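Local structure of ribulose-bisphosphate carboxylase (Alicyclobacillus acidocaldarius subsp. acidocaldarius, 4NAS) at residues M146-K150 with G363-H367; L160-G165 with A195-A200; E166-G170 with I203-T207. The protein belongs to the RuBisCO large-chain family, combining an N-terminal domain with a TIM-barrel domain that holds a carboxylated lysine and bound calcium. The contacts are given in a common frame with arbitrary orientation. Numbering follows the deposited sequence.

Contact 1 of 3, residues M146-K150 with G363-H367; sequences MSIFK and GIHGH
This contact sits at the C-terminal mouth of a TIM barrel, where the chain leaves barrel strand 144-146 and meets the short helix 362-365, which follows strand 357-359. The two strands run parallel side by side, Met146 (a selenomethionine) sharing backbone hydrogen bonds with Leu358 and Ala360. From Ser147 to Phe149 the backbone stays extended, with phi/psi of -108/151, -120/131 and -48/128, and it turns at Lys150 (-79/-24). The partner segment is helical from Gly363 to His365, then leaves the helix through Gly366 and His367. The CA atoms of Ser147 and Ile364 lie 6.5 Å apart, those of Lys150 and His365 7.1 Å.

Packing comes first. Ser147 (chi1 t) points toward the helix and sets its OG 3.4 Å from CG2 of Ile364 (m, m), while the hydroxyl's hydrogen bond goes to Gln167. Lys150, chi1 p with the rest of the chain extended, lays its CB over one face of the His365 imidazole in a CH-pi contact, 3.9 Å from the ring centroid and 8° off the normal. Phe149 turns away, into helix 157-168, and the Ile148 side chain comes within about 5 Å of a bound calcium ion.

The polar part centres on His365 (chi1 m, chi2 -79°). Its one NE2 proton is shared between Ile148 O (NE2 to O 2.8 Å, N-H...O angle 127°, weak) and, also weakly, Gln167 OE1. At the outer end, one water bridges Lys150 NZ (3.1 Å) and His365 ND1 (2.8 Å).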
HETATM    1  N   MSE B 146     -25.268  11.996  -0.310  1.00 20.60           N
HETATM    2  CA  MSE B 146     -23.983  12.676  -0.188  1.00 21.12           C
HETATM    3  C   MSE B 146     -23.598  13.421  -1.470  1.00 28.39           C
HETATM    4  O   MSE B 146     -23.732  12.878  -2.568  1.00 33.40           O
HETATM    5  CB  MSE B 146     -22.888  11.678   0.198  1.00 18.85           C
HETATM    6  CG  MSE B 146     -21.492  12.285   0.333  1.00 18.69           C
HETATM    7 SE   MSE B 146     -20.315  10.941   1.167  0.59 22.87          SE
HETATM    8  CE  MSE B 146     -20.313   9.670  -0.288  1.00 19.57           C
ATOM      9  N   SER B 147     -23.153  14.670  -1.319  1.00 23.22           N
ATOM     10  CA  SER B 147     -22.657  15.486  -2.445  1.00 22.51           C
ATOM     11  C   SER B 147     -21.125  15.636  -2.361  1.00 27.16           C
ATOM     12  O   SER B 147     -20.537  15.539  -1.283  1.00 25.77           O
ATOM     13  CB  SER B 147     -23.368  16.859  -2.493  1.00 25.11           C
ATOM     14  OG  SER B 147     -23.041  17.596  -3.666  1.00 30.26           O
ATOM     15  N   ILE B 148     -20.466  15.803  -3.505  1.00 22.61           N
ATOM     16  CA  ILE B 148     -19.021  15.993  -3.523  1.00 21.43           C
ATOM     17  C   ILE B 148     -18.661  17.337  -4.146  1.00 22.88           C
ATOM     18  O   ILE B 148     -19.161  17.663  -5.218  1.00 28.37           O
ATOM     19  CB  ILE B 148     -18.324  14.888  -4.352  1.00 27.44           C
ATOM     20  CG1 ILE B 148     -18.742  13.499  -3.853  1.00 24.23           C
ATOM     21  CG2 ILE B 148     -16.818  15.087  -4.334  1.00 29.37           C
ATOM     22  CD1 ILE B 148     -18.643  12.393  -4.890  1.00 23.32           C
ATOM     23  N   PHE B 149     -17.795  18.102  -3.482  1.00 31.52           N
ATOM     24  CA  PHE B 149     -17.262  19.355  -4.031  1.00 29.52           C
ATOM     25  C   PHE B 149     -16.775  19.177  -5.459  1.00 26.99           C
ATOM     26  O   PHE B 149     -15.990  18.284  -5.745  1.00 23.46           O
ATOM     27  CB  PHE B 149     -16.094  19.882  -3.186  1.00 26.20           C
ATOM     28  CG  PHE B 149     -16.513  20.763  -2.065  1.00 34.73           C
ATOM     29  CD1 PHE B 149     -16.949  20.221  -0.865  1.00 34.11           C
ATOM     30  CD2 PHE B 149     -16.493  22.142  -2.206  1.00 31.25           C
ATOM     31  CE1 PHE B 149     -17.358  21.054   0.169  1.00 35.13           C
ATOM     32  CE2 PHE B 149     -16.892  22.961  -1.170  1.00 28.87           C
ATOM     33  CZ  PHE B 149     -17.321  22.416   0.015  1.00 28.28           C
ATOM     34  N   LYS B 150     -17.227  20.032  -6.361  1.00 29.63           N
ATOM     35  CA  LYS B 150     -16.775  19.905  -7.744  1.00 31.85           C
ATOM     36  C   LYS B 150     -15.370  20.501  -7.928  1.00 26.65           C
ATOM     37  O   LYS B 150     -14.623  20.095  -8.833  1.00 26.33           O
ATOM     38  CB  LYS B 150     -17.790  20.527  -8.711  1.00 36.20           C
ATOM     39  CG  LYS B 150     -17.869  22.041  -8.685  1.00 33.82           C
ATOM     40  CD  LYS B 150     -18.991  22.525  -9.587  1.00 38.00           C
ATOM     41  CE  LYS B 150     -19.098  24.042  -9.583  1.00 40.89           C
ATOM     42  NZ  LYS B 150     -20.419  24.488 -10.100  1.00 49.26           N
ATOM     43  N   GLY B 363     -24.069  13.842 -10.505  1.00 35.94           N
ATOM     44  CA  GLY B 363     -25.501  13.772 -10.269  1.00 39.70           C
ATOM     45  C   GLY B 363     -26.051  15.020  -9.600  1.00 36.78           C
ATOM     46  O   GLY B 363     -27.194  15.429  -9.837  1.00 39.40           O
ATOM     47  N   ILE B 364     -25.237  15.633  -8.753  1.00 33.21           N
ATOM     48  CA  ILE B 364     -25.625  16.887  -8.106  1.00 33.83           C
ATOM     49  C   ILE B 364     -25.237  18.077  -8.972  1.00 33.78           C
ATOM     50  O   ILE B 364     -26.069  18.921  -9.318  1.00 39.54           O
ATOM     51  CB  ILE B 364     -24.944  17.045  -6.743  1.00 34.75           C
ATOM     52  CG1 ILE B 364     -25.368  15.914  -5.827  1.00 36.82           C
ATOM     53  CG2 ILE B 364     -25.312  18.375  -6.113  1.00 29.89           C
ATOM     54  CD1 ILE B 364     -26.790  16.010  -5.419  1.00 25.56           C
ATOM     55  N   HIS B 365     -23.970  18.138  -9.348  1.00 28.60           N
ATOM     56  CA  HIS B 365     -23.489  19.314 -10.074  1.00 33.02           C
ATOM     57  C   HIS B 365     -23.862  19.361 -11.551  1.00 29.60           C
ATOM     58  O   HIS B 365     -23.892  20.442 -12.144  1.00 34.41           O
ATOM     59  CB  HIS B 365     -21.992  19.498  -9.865  1.00 31.31           C
ATOM     60  CG  HIS B 365     -21.625  19.691  -8.428  1.00 32.54           C
ATOM     61  ND1 HIS B 365     -21.784  20.899  -7.775  1.00 32.56           N
ATOM     62  CD2 HIS B 365     -21.140  18.824  -7.506  1.00 26.69           C
ATOM     63  CE1 HIS B 365     -21.393  20.769  -6.519  1.00 34.31           C
ATOM     64  NE2 HIS B 365     -20.999  19.521  -6.331  1.00 36.31           N
ATOM     65  N   GLY B 366     -24.163  18.206 -12.136  1.00 29.82           N
ATOM     66  CA  GLY B 366     -24.558  18.162 -13.537  1.00 34.71           C
ATOM     67  C   GLY B 366     -26.029  18.488 -13.749  1.00 33.90           C
ATOM     68  O   GLY B 366     -26.486  18.542 -14.884  1.00 33.79           O
ATOM     69  N   HIS B 367     -26.776  18.683 -12.661  1.00 29.81           N
ATOM     70  CA  HIS B 367     -28.202  18.930 -12.781  1.00 30.13           C
ATOM     71  C   HIS B 367     -28.443  20.309 -13.408  1.00 30.08           C
ATOM     72  O   HIS B 367     -27.827  21.299 -13.014  1.00 36.08           O
ATOM     73  CB  HIS B 367     -28.894  18.799 -11.427  1.00 26.20           C
ATOM     74  CG  HIS B 367     -30.392  18.831 -11.505  1.00 36.94           C
ATOM     75  ND1 HIS B 367     -31.100  19.977 -11.804  1.00 36.16           N
ATOM     76  CD2 HIS B 367     -31.314  17.862 -11.303  1.00 40.83           C
ATOM     77  CE1 HIS B 367     -32.393  19.708 -11.792  1.00 44.44           C
ATOM     78  NE2 HIS B 367     -32.549  18.433 -11.486  1.00 45.80           N
TER
HETATM   79  O   HOH W   1     -22.901  23.125  -8.947  1.00 34.05           O

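Contact 2 of 3, residues L160-G165 with A195-A200; sequences LVEAFG and AYAAKA
Two neighbouring helices on the outside of the TIM barrel, 157-168 and 189-207, pack here through a pair of stacked aromatic rings. Both segments are regular alpha-helix; their axes approach to 9.7 Å and cross at -42°, N-to-C directions roughly alike. The CA atoms of Val161 and Tyr196 are 6.2 Å apart, those of Gly165 and Lys199 6.4 Å.

Phe164 (chi1 t, chi2 82°) and Tyr196 (chi1 m, chi2 4°) reach past each other from their helices and form an offset stack, centroids 4.7 Å apart and planes at 20°. The offset puts each CB over the other ring: Tyr196 CB is 3.7 Å from the Phe164 centroid, Phe164 CB 4.1 Å from the Tyr196 centroid. The edge of the Phe164 ring pushes into the turn of the opposite helix, CE2 standing 3.3 Å from Tyr196 O and 4.0 Å from Ala200 CB. Tyr196 lies across the other helix, its edge against Leu160 and Val161; Val161 CG2 touches both Tyr196 CE1 (4.0 Å) and Ala195 CB (3.8 Å). Tyr213 also meets the tyrosine ring.

Lys199 (t, p) fills the hollow over Gly165, with CE 4.1 Å from Gly165 CA; a CB on Gly165 would lie 2.8 Å from Lys199 CE, a clash. Lys199 CD touches Val161 CG1 at 4.0 Å. No hydrogen bond crosses the interface, and even the phenol rests on carbon, Tyr196 OH being 3.3 Å from Leu160 CB.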
ATOM      1  N   LEU B 160     -15.350  28.689  -1.194  1.00 43.18           N
ATOM      2  CA  LEU B 160     -15.617  27.334  -0.741  1.00 40.51           C
ATOM      3  C   LEU B 160     -16.943  27.275   0.022  1.00 38.64           C
ATOM      4  O   LEU B 160     -17.771  26.386  -0.200  1.00 36.04           O
ATOM      5  CB  LEU B 160     -14.462  26.853   0.136  1.00 38.67           C
ATOM      6  CG  LEU B 160     -13.188  26.470  -0.624  1.00 37.01           C
ATOM      7  CD1 LEU B 160     -12.056  26.174   0.360  1.00 33.88           C
ATOM      8  CD2 LEU B 160     -13.476  25.267  -1.525  1.00 33.94           C
ATOM      9  N   VAL B 161     -17.148  28.251   0.899  1.00 39.10           N
ATOM     10  CA  VAL B 161     -18.325  28.280   1.762  1.00 39.09           C
ATOM     11  C   VAL B 161     -19.603  28.345   0.942  1.00 40.09           C
ATOM     12  O   VAL B 161     -20.578  27.626   1.222  1.00 37.51           O
ATOM     13  CB  VAL B 161     -18.245  29.448   2.769  1.00 38.60           C
ATOM     14  CG1 VAL B 161     -19.643  29.898   3.224  1.00 39.98           C
ATOM     15  CG2 VAL B 161     -17.363  29.061   3.955  1.00 38.13           C
ATOM     16  N   GLU B 162     -19.580  29.189  -0.086  1.00 38.82           N
ATOM     17  CA  GLU B 162     -20.721  29.347  -0.976  1.00 44.49           C
ATOM     18  C   GLU B 162     -21.022  28.046  -1.699  1.00 48.23           C
ATOM     19  O   GLU B 162     -22.192  27.682  -1.882  1.00 37.87           O
ATOM     20  CB  GLU B 162     -20.464  30.459  -1.991  1.00 48.67           C
ATOM     21  CG  GLU B 162     -21.480  30.501  -3.108  1.00 49.62           C
ATOM     22  N   ALA B 163     -19.957  27.353  -2.104  1.00 36.25           N
ATOM     23  CA  ALA B 163     -20.076  26.089  -2.810  1.00 34.55           C
ATOM     24  C   ALA B 163     -20.654  25.053  -1.853  1.00 33.28           C
ATOM     25  O   ALA B 163     -21.413  24.175  -2.259  1.00 32.48           O
ATOM     26  CB  ALA B 163     -18.711  25.641  -3.337  1.00 33.44           C
ATOM     27  N   PHE B 164     -20.290  25.159  -0.580  1.00 33.20           N
ATOM     28  CA  PHE B 164     -20.821  24.241   0.412  1.00 36.85           C
ATOM     29  C   PHE B 164     -22.304  24.523   0.582  1.00 33.42           C
ATOM     30  O   PHE B 164     -23.113  23.597   0.659  1.00 34.19           O
ATOM     31  CB  PHE B 164     -20.085  24.368   1.751  1.00 39.02           C
ATOM     32  CG  PHE B 164     -20.714  23.566   2.855  1.00 36.77           C
ATOM     33  CD1 PHE B 164     -20.448  22.214   2.982  1.00 29.60           C
ATOM     34  CD2 PHE B 164     -21.601  24.160   3.744  1.00 38.84           C
ATOM     35  CE1 PHE B 164     -21.037  21.465   3.990  1.00 36.53           C
ATOM     36  CE2 PHE B 164     -22.197  23.418   4.748  1.00 40.04           C
ATOM     37  CZ  PHE B 164     -21.912  22.066   4.870  1.00 41.88           C
ATOM     38  N   GLY B 165     -22.650  25.808   0.611  1.00 35.42           N
ATOM     39  CA  GLY B 165     -24.018  26.233   0.825  1.00 36.90           C
ATOM     40  C   GLY B 165     -24.962  25.770  -0.267  1.00 44.42           C
ATOM     41  O   GLY B 165     -26.059  25.293   0.021  1.00 44.04           O
ATOM     42  N   ALA B 195     -16.178  26.839   9.460  1.00 36.04           N
ATOM     43  CA  ALA B 195     -16.956  27.694   8.568  1.00 35.92           C
ATOM     44  C   ALA B 195     -18.185  27.001   7.984  1.00 38.14           C
ATOM     45  O   ALA B 195     -19.272  27.591   7.946  1.00 34.70           O
ATOM     46  CB  ALA B 195     -16.075  28.232   7.450  1.00 35.37           C
ATOM     47  N   TYR B 196     -18.011  25.763   7.520  1.00 30.02           N
ATOM     48  CA  TYR B 196     -19.119  25.016   6.935  1.00 31.78           C
ATOM     49  C   TYR B 196     -20.158  24.689   8.006  1.00 33.21           C
ATOM     50  O   TYR B 196     -21.338  24.535   7.708  1.00 33.81           O
ATOM     51  CB  TYR B 196     -18.648  23.716   6.250  1.00 27.43           C
ATOM     52  CG  TYR B 196     -17.656  23.880   5.103  1.00 32.29           C
ATOM     53  CD1 TYR B 196     -17.142  25.130   4.744  1.00 30.91           C
ATOM     54  CD2 TYR B 196     -17.239  22.772   4.376  1.00 31.45           C
ATOM     55  CE1 TYR B 196     -16.237  25.256   3.710  1.00 28.20           C
ATOM     56  CE2 TYR B 196     -16.339  22.890   3.348  1.00 28.86           C
ATOM     57  CZ  TYR B 196     -15.840  24.123   3.017  1.00 26.92           C
ATOM     58  OH  TYR B 196     -14.945  24.200   1.985  1.00 27.15           O
ATOM     59  N   ALA B 197     -19.706  24.557   9.249  1.00 34.72           N
ATOM     60  CA  ALA B 197     -20.620  24.383  10.373  1.00 38.79           C
ATOM     61  C   ALA B 197     -21.616  25.537  10.469  1.00 40.87           C
ATOM     62  O   ALA B 197     -22.827  25.317  10.557  1.00 38.73           O
ATOM     63  CB  ALA B 197     -19.840  24.254  11.672  1.00 48.83           C
ATOM     64  N   ALA B 198     -21.111  26.768  10.446  1.00 42.06           N
ATOM     65  CA  ALA B 198     -21.987  27.928  10.559  1.00 49.33           C
ATOM     66  C   ALA B 198     -22.957  28.034   9.382  1.00 49.33           C
ATOM     67  O   ALA B 198     -24.147  28.283   9.577  1.00 43.82           O
ATOM     68  CB  ALA B 198     -21.175  29.215  10.717  1.00 54.06           C
ATOM     69  N   LYS B 199     -22.450  27.835   8.167  1.00 48.37           N
ATOM     70  CA  LYS B 199     -23.276  27.937   6.971  1.00 37.01           C
ATOM     71  C   LYS B 199     -24.380  26.896   7.046  1.00 41.64           C
ATOM     72  O   LYS B 199     -25.547  27.196   6.775  1.00 37.59           O
ATOM     73  CB  LYS B 199     -22.422  27.721   5.721  1.00 48.46           C
ATOM     74  CG  LYS B 199     -23.122  28.000   4.400  1.00 37.24           C
ATOM     75  CD  LYS B 199     -23.506  29.492   4.244  1.00 40.96           C
ATOM     76  CE  LYS B 199     -23.854  29.807   2.788  1.00 42.89           C
ATOM     77  NZ  LYS B 199     -24.883  30.892   2.655  1.00 46.81           N
ATOM     78  N   ALA B 200     -24.005  25.679   7.446  1.00 33.62           N
ATOM     79  CA  ALA B 200     -24.967  24.598   7.635  1.00 33.27           C
ATOM     80  C   ALA B 200     -26.089  24.992   8.599  1.00 34.62           C
ATOM     81  O   ALA B 200     -27.249  24.657   8.377  1.00 34.97           O
ATOM     82  CB  ALA B 200     -24.270  23.309   8.118  1.00 30.99           C
TER

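Contact 3 of 3, residues E166-G170 with I203-T207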
ATOM      1  N   GLU B 166     -24.534  25.922  -1.518  1.00 36.76           N
ATOM      2  CA  GLU B 166     -25.288  25.433  -2.666  1.00 53.26           C
ATOM      3  C   GLU B 166     -25.648  23.963  -2.526  1.00 34.82           C
ATOM      4  O   GLU B 166     -26.792  23.591  -2.733  1.00 45.78           O
ATOM      5  CB  GLU B 166     -24.518  25.659  -3.968  1.00 56.93           C
ATOM      6  CG  GLU B 166     -24.428  27.120  -4.394  1.00 60.04           C
ATOM      7  CD  GLU B 166     -25.795  27.765  -4.616  1.00 72.27           C
ATOM      8  OE1 GLU B 166     -26.345  28.364  -3.663  1.00 71.52           O
ATOM      9  OE2 GLU B 166     -26.312  27.681  -5.752  1.00 79.18           O
ATOM     10  N   GLN B 167     -24.674  23.128  -2.176  1.00 33.00           N
ATOM     11  CA  GLN B 167     -24.963  21.712  -1.929  1.00 31.32           C
ATOM     12  C   GLN B 167     -25.948  21.494  -0.776  1.00 31.75           C
ATOM     13  O   GLN B 167     -26.920  20.750  -0.920  1.00 47.44           O
ATOM     14  CB  GLN B 167     -23.676  20.908  -1.709  1.00 29.46           C
ATOM     15  CG  GLN B 167     -22.879  20.696  -2.986  1.00 31.58           C
ATOM     16  CD  GLN B 167     -21.438  20.362  -2.712  1.00 32.37           C
ATOM     17  OE1 GLN B 167     -20.990  19.217  -2.916  1.00 29.69           O
ATOM     18  NE2 GLN B 167     -20.690  21.354  -2.244  1.00 28.39           N
ATOM     19  N   ALA B 168     -25.723  22.174   0.344  1.00 35.22           N
ATOM     20  CA  ALA B 168     -26.552  21.987   1.530  1.00 36.12           C
ATOM     21  C   ALA B 168     -27.977  22.489   1.301  1.00 40.69           C
ATOM     22  O   ALA B 168     -28.933  21.985   1.890  1.00 35.06           O
ATOM     23  CB  ALA B 168     -25.921  22.675   2.738  1.00 33.63           C
ATOM     24  N   GLU B 169     -28.127  23.467   0.422  1.00 42.74           N
ATOM     25  CA  GLU B 169     -29.456  23.986   0.147  1.00 49.67           C
ATOM     26  C   GLU B 169     -30.332  22.949  -0.553  1.00 50.42           C
ATOM     27  O   GLU B 169     -31.556  23.074  -0.586  1.00 47.30           O
ATOM     28  CB  GLU B 169     -29.385  25.336  -0.575  1.00 55.24           C
ATOM     29  CG  GLU B 169     -29.064  26.450   0.422  1.00 63.09           C
ATOM     30  CD  GLU B 169     -28.963  27.829  -0.182  1.00 73.00           C
ATOM     31  OE1 GLU B 169     -28.341  27.980  -1.258  1.00 75.87           O
ATOM     32  OE2 GLU B 169     -29.497  28.771   0.443  1.00 75.96           O
ATOM     33  N   GLY B 170     -29.697  21.901  -1.078  1.00 35.31           N
ATOM     34  CA  GLY B 170     -30.422  20.774  -1.642  1.00 34.49           C
ATOM     35  C   GLY B 170     -30.851  19.724  -0.617  1.00 34.73           C
ATOM     36  O   GLY B 170     -31.384  18.682  -0.989  1.00 32.84           O
ATOM     37  N   ILE B 203     -28.493  27.362   6.891  1.00 46.89           N
ATOM     38  CA  ILE B 203     -29.302  26.690   5.877  1.00 47.74           C
ATOM     39  C   ILE B 203     -30.379  25.749   6.459  1.00 46.75           C
ATOM     40  O   ILE B 203     -31.479  25.615   5.898  1.00 45.63           O
ATOM     41  CB  ILE B 203     -28.393  25.978   4.852  1.00 45.36           C
ATOM     42  CG1 ILE B 203     -27.718  27.022   3.966  1.00 49.19           C
ATOM     43  CG2 ILE B 203     -29.175  25.018   3.979  1.00 37.60           C
ATOM     44  CD1 ILE B 203     -26.646  26.435   3.082  1.00 46.71           C
ATOM     45  N   ALA B 204     -30.086  25.141   7.604  1.00 37.95           N
ATOM     46  CA  ALA B 204     -31.028  24.227   8.250  1.00 37.68           C
ATOM     47  C   ALA B 204     -32.361  24.898   8.577  1.00 45.18           C
ATOM     48  O   ALA B 204     -33.382  24.223   8.718  1.00 45.03           O
ATOM     49  CB  ALA B 204     -30.417  23.639   9.513  1.00 41.48           C
ATOM     50  N   GLN B 205     -32.345  26.222   8.693  1.00 47.06           N
ATOM     51  CA  GLN B 205     -33.558  26.972   8.998  1.00 46.17           C
ATOM     52  C   GLN B 205     -34.578  26.954   7.858  1.00 47.72           C
ATOM     53  O   GLN B 205     -35.760  27.202   8.077  1.00 50.11           O
ATOM     54  CB  GLN B 205     -33.209  28.399   9.421  1.00 48.07           C
ATOM     55  CG  GLN B 205     -32.584  28.461  10.806  1.00 62.71           C
ATOM     56  CD  GLN B 205     -32.586  29.857  11.393  1.00 65.25           C
ATOM     57  OE1 GLN B 205     -33.093  30.081  12.497  1.00 68.24           O
ATOM     58  NE2 GLN B 205     -32.016  30.808  10.659  1.00 65.99           N
ATOM     59  N   ARG B 206     -34.118  26.653   6.645  1.00 44.83           N
ATOM     60  CA  ARG B 206     -35.008  26.508   5.498  1.00 45.89           C
ATOM     61  C   ARG B 206     -35.181  25.032   5.152  1.00 43.59           C
ATOM     62  O   ARG B 206     -36.273  24.581   4.835  1.00 44.78           O
ATOM     63  CB  ARG B 206     -34.447  27.240   4.279  1.00 61.83           C
ATOM     64  CG  ARG B 206     -33.236  28.113   4.559  1.00 60.82           C
ATOM     65  CD  ARG B 206     -32.686  28.703   3.268  1.00 63.88           C
ATOM     66  NE  ARG B 206     -31.658  29.705   3.522  1.00 72.86           N
ATOM     67  CZ  ARG B 206     -31.124  30.480   2.583  1.00 86.95           C
ATOM     68  NH1 ARG B 206     -31.522  30.367   1.322  1.00 91.34           N
ATOM     69  NH2 ARG B 206     -30.194  31.374   2.905  1.00 92.05           N
ATOM     70  N   THR B 207     -34.093  24.278   5.208  1.00 41.13           N
ATOM     71  CA  THR B 207     -34.148  22.863   4.862  1.00 46.96           C
ATOM     72  C   THR B 207     -34.688  21.974   5.970  1.00 38.76           C
ATOM     73  O   THR B 207     -35.379  21.003   5.686  1.00 43.20           O
ATOM     74  CB  THR B 207     -32.774  22.330   4.465  1.00 40.33           C
ATOM     75  OG1 THR B 207     -31.914  22.349   5.612  1.00 37.79           O
ATOM     76  CG2 THR B 207     -32.191  23.187   3.356  1.00 40.39           C
TER
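Here the C-terminal ends of two adjacent outer helices of the TIM barrel, 157-168 and 189-207, come together. Start at Ile203, whose side chain (m, t) points at the other segment and carries most of the apolar packing: CD1 lies 3.8 Å from Ala168 CB and 3.6 Å from Glu169 CG, and CG2 is 3.7 Å from Ala168 O. The CA atoms of Ile203 and Glu169 are 6.3 Å apart. One turn on, Arg206 extends along the exposed side of the contact to form a salt bridge with Glu169. The bridge is purely electrostatic: Glu169 OE2 sits 2.7 Å from Arg206 NH1, but over the guanidinium face, where no N-H points at it. Glu202 is a second, weak and long ion-pair partner. Thr207 is the last residue of helix 189-207, and its OG1 is hydrogen-bonded to Arg209 N. The methyl group reaches over the backbone of Ala168 and Glu169: Thr207 CG2 packs 3.8 Å from Ala168 O and 4.0 Å from Glu169 O.

How the contacts relate
Contacts 2 and 3 are successive parts of one interface between helices 157-168 and 189-207, their centres 10 Å apart; Ile203 CD1 joins them by touching Gly165 O at 3.3 Å. Both are nested in the chain loop that contact 1 closes, and helix 157-168 ties them to it. Phe149 of contact 1 packs against contact 2, its CZ 3.5 Å from Tyr196 CE2 and 3.8 Å from Phe164 CB. Gln167 of contact 3 places OE1 2.7 Å from Ser147 OG of contact 1, a probable hydrogen bond. A calcium ion lies about 5 Å from the Ile148 side chain of contact 1 and one about 13 Å from the side chain of Leu160 in contact 2; carboxylated Lys176, Asp178 and Glu179 form a calcium site in this domain.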